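Local structure of DNA mismatch repair protein MutS (Thermus aquaticus, 1EWQ) at residues Leu572-Asn585 with Arg688-Thr701. The protein takes part in DNA mismatch repair, binding mismatched duplex DNA and hydrolysing ATP weakly. Sequence-based numbering, arbitrary orientation.
With SO4 (sulfate ion), chain F.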
loop_
_atom_site.group_PDB
_atom_site.type_symbol
_atom_site.label_atom_id
_atom_site.label_comp_id
_atom_site.label_asym_id
_atom_site.label_seq_id
_atom_site.Cartn_x
_atom_site.Cartn_y
_atom_site.Cartn_z
ATOM N N LEU C 572 -22.410 35.896 0.133
ATOM C CA LEU C 572 -21.773 36.208 -1.124
ATOM C C LEU C 572 -22.808 36.640 -2.137
ATOM O O LEU C 572 -23.846 35.994 -2.292
ATOM C CB LEU C 572 -21.003 34.999 -1.680
ATOM C CG LEU C 572 -20.349 35.277 -3.038
ATOM C CD1 LEU C 572 -19.353 36.409 -2.893
ATOM C CD2 LEU C 572 -19.675 34.022 -3.565
ATOM N N GLU C 573 -22.526 37.757 -2.796
ATOM C CA GLU C 573 -23.364 38.287 -3.861
ATOM C C GLU C 573 -22.422 38.488 -5.032
ATOM O O GLU C 573 -21.347 39.066 -4.867
ATOM C CB GLU C 573 -23.993 39.620 -3.482
ATOM C CG GLU C 573 -25.209 39.496 -2.613
ATOM C CD GLU C 573 -26.153 40.660 -2.803
ATOM O OE1 GLU C 573 -26.646 40.842 -3.938
ATOM O OE2 GLU C 573 -26.405 41.391 -1.826
HETATM N N MSE C 574 -22.830 38.003 -6.200
HETATM C CA MSE C 574 -22.020 38.075 -7.415
HETATM C C MSE C 574 -22.881 38.105 -8.664
HETATM O O MSE C 574 -23.858 37.358 -8.778
HETATM C CB MSE C 574 -21.126 36.846 -7.535
HETATM C CG MSE C 574 -19.839 36.884 -6.777
HETATM SE SE MSE C 574 -18.686 35.602 -7.619
HETATM C CE MSE C 574 -18.099 36.659 -9.091
ATOM N N ALA C 575 -22.487 38.925 -9.628
ATOM C CA ALA C 575 -23.236 39.026 -10.873
ATOM C C ALA C 575 -22.269 39.327 -12.001
ATOM O O ALA C 575 -22.096 40.483 -12.380
ATOM C CB ALA C 575 -24.280 40.133 -10.763
ATOM N N HIS C 576 -21.635 38.284 -12.531
ATOM C CA HIS C 576 -20.668 38.453 -13.613
ATOM C C HIS C 576 -19.645 39.478 -13.154
ATOM O O HIS C 576 -19.252 40.350 -13.915
ATOM C CB HIS C 576 -21.364 38.956 -14.885
ATOM C CG HIS C 576 -22.396 38.016 -15.426
ATOM N ND1 HIS C 576 -22.075 36.910 -16.185
ATOM C CD2 HIS C 576 -23.745 38.009 -15.304
ATOM C CE1 HIS C 576 -23.182 36.264 -16.505
ATOM N NE2 HIS C 576 -24.209 36.910 -15.981
ATOM N N GLU C 577 -19.226 39.365 -11.899
ATOM C CA GLU C 577 -18.261 40.287 -11.308
ATOM C C GLU C 577 -16.887 39.673 -11.014
ATOM O O GLU C 577 -16.750 38.455 -10.882
ATOM C CB GLU C 577 -18.840 40.858 -10.006
ATOM C CG GLU C 577 -20.038 41.778 -10.210
ATOM C CD GLU C 577 -20.797 42.072 -8.921
ATOM O OE1 GLU C 577 -21.380 41.130 -8.340
ATOM O OE2 GLU C 577 -20.811 43.251 -8.495
ATOM N N LEU C 578 -15.876 40.535 -10.932
ATOM C CA LEU C 578 -14.513 40.131 -10.601
ATOM C C LEU C 578 -14.428 40.424 -9.105
ATOM O O LEU C 578 -14.317 41.583 -8.700
ATOM C CB LEU C 578 -13.505 41.003 -11.344
ATOM C CG LEU C 578 -12.022 40.630 -11.359
ATOM C CD1 LEU C 578 -11.222 41.911 -11.265
ATOM C CD2 LEU C 578 -11.655 39.707 -10.225
ATOM N N VAL C 579 -14.496 39.380 -8.287
ATOM C CA VAL C 579 -14.468 39.540 -6.837
ATOM C C VAL C 579 -13.105 39.235 -6.241
ATOM O O VAL C 579 -12.686 38.085 -6.196
ATOM C CB VAL C 579 -15.516 38.611 -6.169
ATOM C CG1 VAL C 579 -15.421 38.711 -4.662
ATOM C CG2 VAL C 579 -16.910 38.979 -6.639
ATOM N N LEU C 580 -12.413 40.264 -5.776
ATOM C CA LEU C 580 -11.100 40.063 -5.182
ATOM C C LEU C 580 -11.285 39.894 -3.690
ATOM O O LEU C 580 -12.078 40.617 -3.073
ATOM C CB LEU C 580 -10.200 41.268 -5.438
ATOM C CG LEU C 580 -9.887 41.611 -6.892
ATOM C CD1 LEU C 580 -9.243 42.979 -6.933
ATOM C CD2 LEU C 580 -8.962 40.551 -7.501
ATOM N N ILE C 581 -10.561 38.934 -3.116
ATOM C CA ILE C 581 -10.631 38.672 -1.687
ATOM C C ILE C 581 -9.237 38.771 -1.088
ATOM O O ILE C 581 -8.417 37.867 -1.241
ATOM C CB ILE C 581 -11.200 37.268 -1.399
ATOM C CG1 ILE C 581 -12.574 37.132 -2.052
ATOM C CG2 ILE C 581 -11.289 37.043 0.094
ATOM C CD1 ILE C 581 -13.204 35.767 -1.915
ATOM N N THR C 582 -8.977 39.884 -0.415
ATOM C CA THR C 582 -7.686 40.119 0.212
ATOM C C THR C 582 -7.715 39.655 1.668
ATOM O O THR C 582 -8.755 39.260 2.179
ATOM C CB THR C 582 -7.304 41.626 0.133
ATOM O OG1 THR C 582 -8.459 42.430 0.409
ATOM C CG2 THR C 582 -6.780 41.967 -1.249
ATOM N N GLY C 583 -6.564 39.695 2.326
ATOM C CA GLY C 583 -6.488 39.262 3.707
ATOM C C GLY C 583 -5.481 38.133 3.837
ATOM O O GLY C 583 -5.061 37.560 2.831
ATOM N N PRO C 584 -5.086 37.775 5.066
ATOM C CA PRO C 584 -4.116 36.708 5.304
ATOM C C PRO C 584 -4.656 35.318 5.069
ATOM O O PRO C 584 -5.863 35.108 4.988
ATOM C CB PRO C 584 -3.751 36.910 6.762
ATOM C CG PRO C 584 -5.071 37.300 7.345
ATOM C CD PRO C 584 -5.584 38.318 6.343
ATOM N N ASN C 585 -3.740 34.369 4.959
ATOM C CA ASN C 585 -4.103 32.975 4.796
ATOM C C ASN C 585 -4.500 32.478 6.194
ATOM O O ASN C 585 -4.322 33.191 7.183
ATOM C CB ASN C 585 -2.904 32.190 4.264
ATOM C CG ASN C 585 -2.508 32.617 2.866
ATOM O OD1 ASN C 585 -3.247 32.385 1.905
ATOM N ND2 ASN C 585 -1.342 33.241 2.743
ATOM N N ARG C 688 -16.459 38.610 -18.297
ATOM C CA ARG C 688 -17.709 38.708 -17.549
ATOM C C ARG C 688 -18.076 37.428 -16.791
ATOM O O ARG C 688 -19.230 37.237 -16.400
ATOM C CB ARG C 688 -18.874 39.120 -18.460
ATOM C CG ARG C 688 -18.727 40.510 -19.080
ATOM C CD ARG C 688 -19.955 40.907 -19.912
ATOM N NE ARG C 688 -20.967 41.616 -19.120
ATOM C CZ ARG C 688 -21.952 41.036 -18.442
ATOM N NH1 ARG C 688 -22.084 39.715 -18.449
ATOM N NH2 ARG C 688 -22.811 41.784 -17.757
ATOM N N ALA C 689 -17.098 36.550 -16.590
ATOM C CA ALA C 689 -17.350 35.323 -15.841
ATOM C C ALA C 689 -17.487 35.722 -14.370
ATOM O O ALA C 689 -17.150 36.844 -13.998
ATOM C CB ALA C 689 -16.198 34.360 -16.006
ATOM N N TYR C 690 -18.017 34.822 -13.546
ATOM C CA TYR C 690 -18.141 35.097 -12.123
ATOM C C TYR C 690 -16.807 34.616 -11.559
ATOM O O TYR C 690 -16.558 33.408 -11.460
ATOM C CB TYR C 690 -19.282 34.295 -11.492
ATOM C CG TYR C 690 -20.665 34.553 -12.056
ATOM C CD1 TYR C 690 -20.965 34.259 -13.382
ATOM C CD2 TYR C 690 -21.695 35.029 -11.235
ATOM C CE1 TYR C 690 -22.264 34.422 -13.882
ATOM C CE2 TYR C 690 -22.991 35.198 -11.718
ATOM C CZ TYR C 690 -23.272 34.892 -13.039
ATOM O OH TYR C 690 -24.562 35.030 -13.517
ATOM N N THR C 691 -15.958 35.565 -11.190
ATOM C CA THR C 691 -14.643 35.239 -10.689
ATOM C C THR C 691 -14.381 35.602 -9.221
ATOM O O THR C 691 -14.636 36.729 -8.790
ATOM C CB THR C 691 -13.557 35.932 -11.563
ATOM O OG1 THR C 691 -13.709 35.552 -12.938
ATOM C CG2 THR C 691 -12.181 35.550 -11.097
ATOM N N LEU C 692 -13.888 34.625 -8.460
ATOM C CA LEU C 692 -13.500 34.846 -7.066
ATOM C C LEU C 692 -11.977 34.718 -7.133
ATOM O O LEU C 692 -11.445 33.673 -7.511
ATOM C CB LEU C 692 -14.074 33.782 -6.126
ATOM C CG LEU C 692 -15.566 33.790 -5.793
ATOM C CD1 LEU C 692 -15.873 32.637 -4.841
ATOM C CD2 LEU C 692 -15.957 35.116 -5.151
ATOM N N PHE C 693 -11.284 35.786 -6.775
ATOM C CA PHE C 693 -9.833 35.807 -6.847
ATOM C C PHE C 693 -9.229 36.151 -5.499
ATOM O O PHE C 693 -9.201 37.321 -5.118
ATOM C CB PHE C 693 -9.413 36.843 -7.905
ATOM C CG PHE C 693 -7.940 36.857 -8.227
ATOM C CD1 PHE C 693 -7.485 37.534 -9.364
ATOM C CD2 PHE C 693 -7.005 36.213 -7.413
ATOM C CE1 PHE C 693 -6.132 37.568 -9.685
ATOM C CE2 PHE C 693 -5.639 36.243 -7.726
ATOM C CZ PHE C 693 -5.206 36.921 -8.864
ATOM N N ALA C 694 -8.765 35.124 -4.783
ATOM C CA ALA C 694 -8.122 35.299 -3.485
ATOM C C ALA C 694 -6.683 35.710 -3.764
ATOM O O ALA C 694 -5.969 35.023 -4.508
ATOM C CB ALA C 694 -8.143 33.991 -2.702
ATOM N N THR C 695 -6.246 36.811 -3.165
ATOM C CA THR C 695 -4.885 37.297 -3.398
ATOM C C THR C 695 -4.392 38.158 -2.244
ATOM O O THR C 695 -5.170 38.529 -1.367
ATOM C CB THR C 695 -4.825 38.139 -4.704
ATOM O OG1 THR C 695 -3.481 38.579 -4.951
ATOM C CG2 THR C 695 -5.732 39.352 -4.592
ATOM N N HIS C 696 -3.096 38.464 -2.245
ATOM C CA HIS C 696 -2.503 39.318 -1.221
ATOM C C HIS C 696 -2.196 40.671 -1.841
ATOM O O HIS C 696 -1.902 41.628 -1.135
ATOM C CB HIS C 696 -1.198 38.723 -0.694
ATOM C CG HIS C 696 -1.390 37.474 0.099
ATOM N ND1 HIS C 696 -2.155 37.435 1.245
ATOM C CD2 HIS C 696 -0.954 36.208 -0.109
ATOM C CE1 HIS C 696 -2.186 36.197 1.706
ATOM N NE2 HIS C 696 -1.467 35.434 0.902
ATOM N N TYR C 697 -2.254 40.743 -3.166
ATOM C CA TYR C 697 -1.956 41.989 -3.864
ATOM C C TYR C 697 -2.959 43.102 -3.590
ATOM O O TYR C 697 -4.076 43.092 -4.121
ATOM C CB TYR C 697 -1.886 41.732 -5.369
ATOM C CG TYR C 697 -0.708 40.879 -5.796
ATOM C CD1 TYR C 697 -0.783 40.088 -6.935
ATOM C CD2 TYR C 697 0.503 40.919 -5.096
ATOM C CE1 TYR C 697 0.310 39.365 -7.377
ATOM C CE2 TYR C 697 1.610 40.198 -5.532
ATOM C CZ TYR C 697 1.507 39.425 -6.675
ATOM O OH TYR C 697 2.590 38.713 -7.139
ATOM N N PHE C 698 -2.574 44.054 -2.747
ATOM C CA PHE C 698 -3.458 45.181 -2.467
ATOM C C PHE C 698 -3.564 45.969 -3.770
ATOM O O PHE C 698 -4.564 46.626 -4.037
ATOM C CB PHE C 698 -2.882 46.101 -1.380
ATOM C CG PHE C 698 -3.020 45.569 0.019
ATOM C CD1 PHE C 698 -2.090 44.665 0.534
ATOM C CD2 PHE C 698 -4.072 45.990 0.834
ATOM C CE1 PHE C 698 -2.197 44.188 1.840
ATOM C CE2 PHE C 698 -4.190 45.516 2.147
ATOM C CZ PHE C 698 -3.247 44.614 2.649
ATOM N N GLU C 699 -2.513 45.889 -4.579
ATOM C CA GLU C 699 -2.492 46.599 -5.841
ATOM C C GLU C 699 -3.697 46.239 -6.721
ATOM O O GLU C 699 -4.232 47.099 -7.414
ATOM C CB GLU C 699 -1.161 46.356 -6.583
ATOM C CG GLU C 699 -0.493 45.027 -6.292
ATOM C CD GLU C 699 0.275 45.019 -4.973
ATOM O OE1 GLU C 699 1.463 45.433 -4.946
ATOM O OE2 GLU C 699 -0.324 44.602 -3.965
ATOM N N LEU C 700 -4.146 44.987 -6.671
ATOM C CA LEU C 700 -5.297 44.565 -7.477
ATOM C C LEU C 700 -6.615 45.162 -6.979
ATOM O O LEU C 700 -7.556 45.326 -7.754
ATOM C CB LEU C 700 -5.419 43.038 -7.493
ATOM C CG LEU C 700 -4.304 42.248 -8.192
ATOM C CD1 LEU C 700 -4.642 40.749 -8.184
ATOM C CD2 LEU C 700 -4.163 42.731 -9.613
ATOM N N THR C 701 -6.677 45.494 -5.692
ATOM C CA THR C 701 -7.904 46.052 -5.113
ATOM C C THR C 701 -8.322 47.424 -5.646
ATOM O O THR C 701 -9.479 47.821 -5.502
ATOM C CB THR C 701 -7.799 46.179 -3.583
ATOM O OG1 THR C 701 -6.900 47.242 -3.251
ATOM C CG2 THR C 701 -7.289 44.875 -2.971
HETATM S S SO4 F . -1.353 39.770 4.085
HETATM O O1 SO4 F . -0.307 40.809 4.061
HETATM O O2 SO4 F . -2.179 39.909 5.297
HETATM O O3 SO4 F . -2.189 39.921 2.887
HETATM O O4 SO4 F . -0.710 38.445 4.081
HETATM O O HOH W 1 -4.065 41.021 1.375
#
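Arg688, which ends helix 670-687 in a Schellman motif, offers its carbonyl O to His576 ND1 at 2.9 Å, in the plane of the imidazole. Its own chain, bent at chi3 (91°), brings NH1 over one face of that ring. Tyr690 takes the opposite face: its OH lies above the rim of the imidazole, the ring planes inclined at 44°, while the backbone N of His576 sits over the phenol. The hydroxyl and His576 NE2 both bond to Asp549, and Phe619 meets the Tyr690 ring edge-to-face. Replaced by alanine, Tyr690 would probably leave a gap on one side of the His576 imidazole and Asp549 O without its hydroxyl partner.

From Thr691 onward the strand runs parallel to 578-582. Thr691 O receives Val579 N at 2.7 Å. Leu692, its CG anti to the carbonyl carbon (chi1 -73°), reaches back alongside Val579, its CD2 3.7 Å from Val579 CG1; selenomethionine Met574 crosses it through SE, and Leu593 and Thr596 of helix 589-603 pack on it. Phe693 N gives to Val579 O, and Phe693 O receives Ile581 N. On the other face of the sheet Leu580 CD2 touches Phe693 CB at 3.8 Å. Thr695 N closes the ladder on Ile581 O, and its OG1 accepts Tyr697 N in an ST turn.

His696 ND1 donates to a sulfate oxygen, O3, at 3.0 Å; a water joins the same oxygen to Gly583 N. Farther on, Thr701 CG2 presses on Thr582 CG2 at 3.4 Å, a tight contact. Such neighbouring parallel strands, one leading into Gly583 at the start of the predicted ATP-binding loop (Walker A), belong to the central sheet of a P-loop NTPase domain.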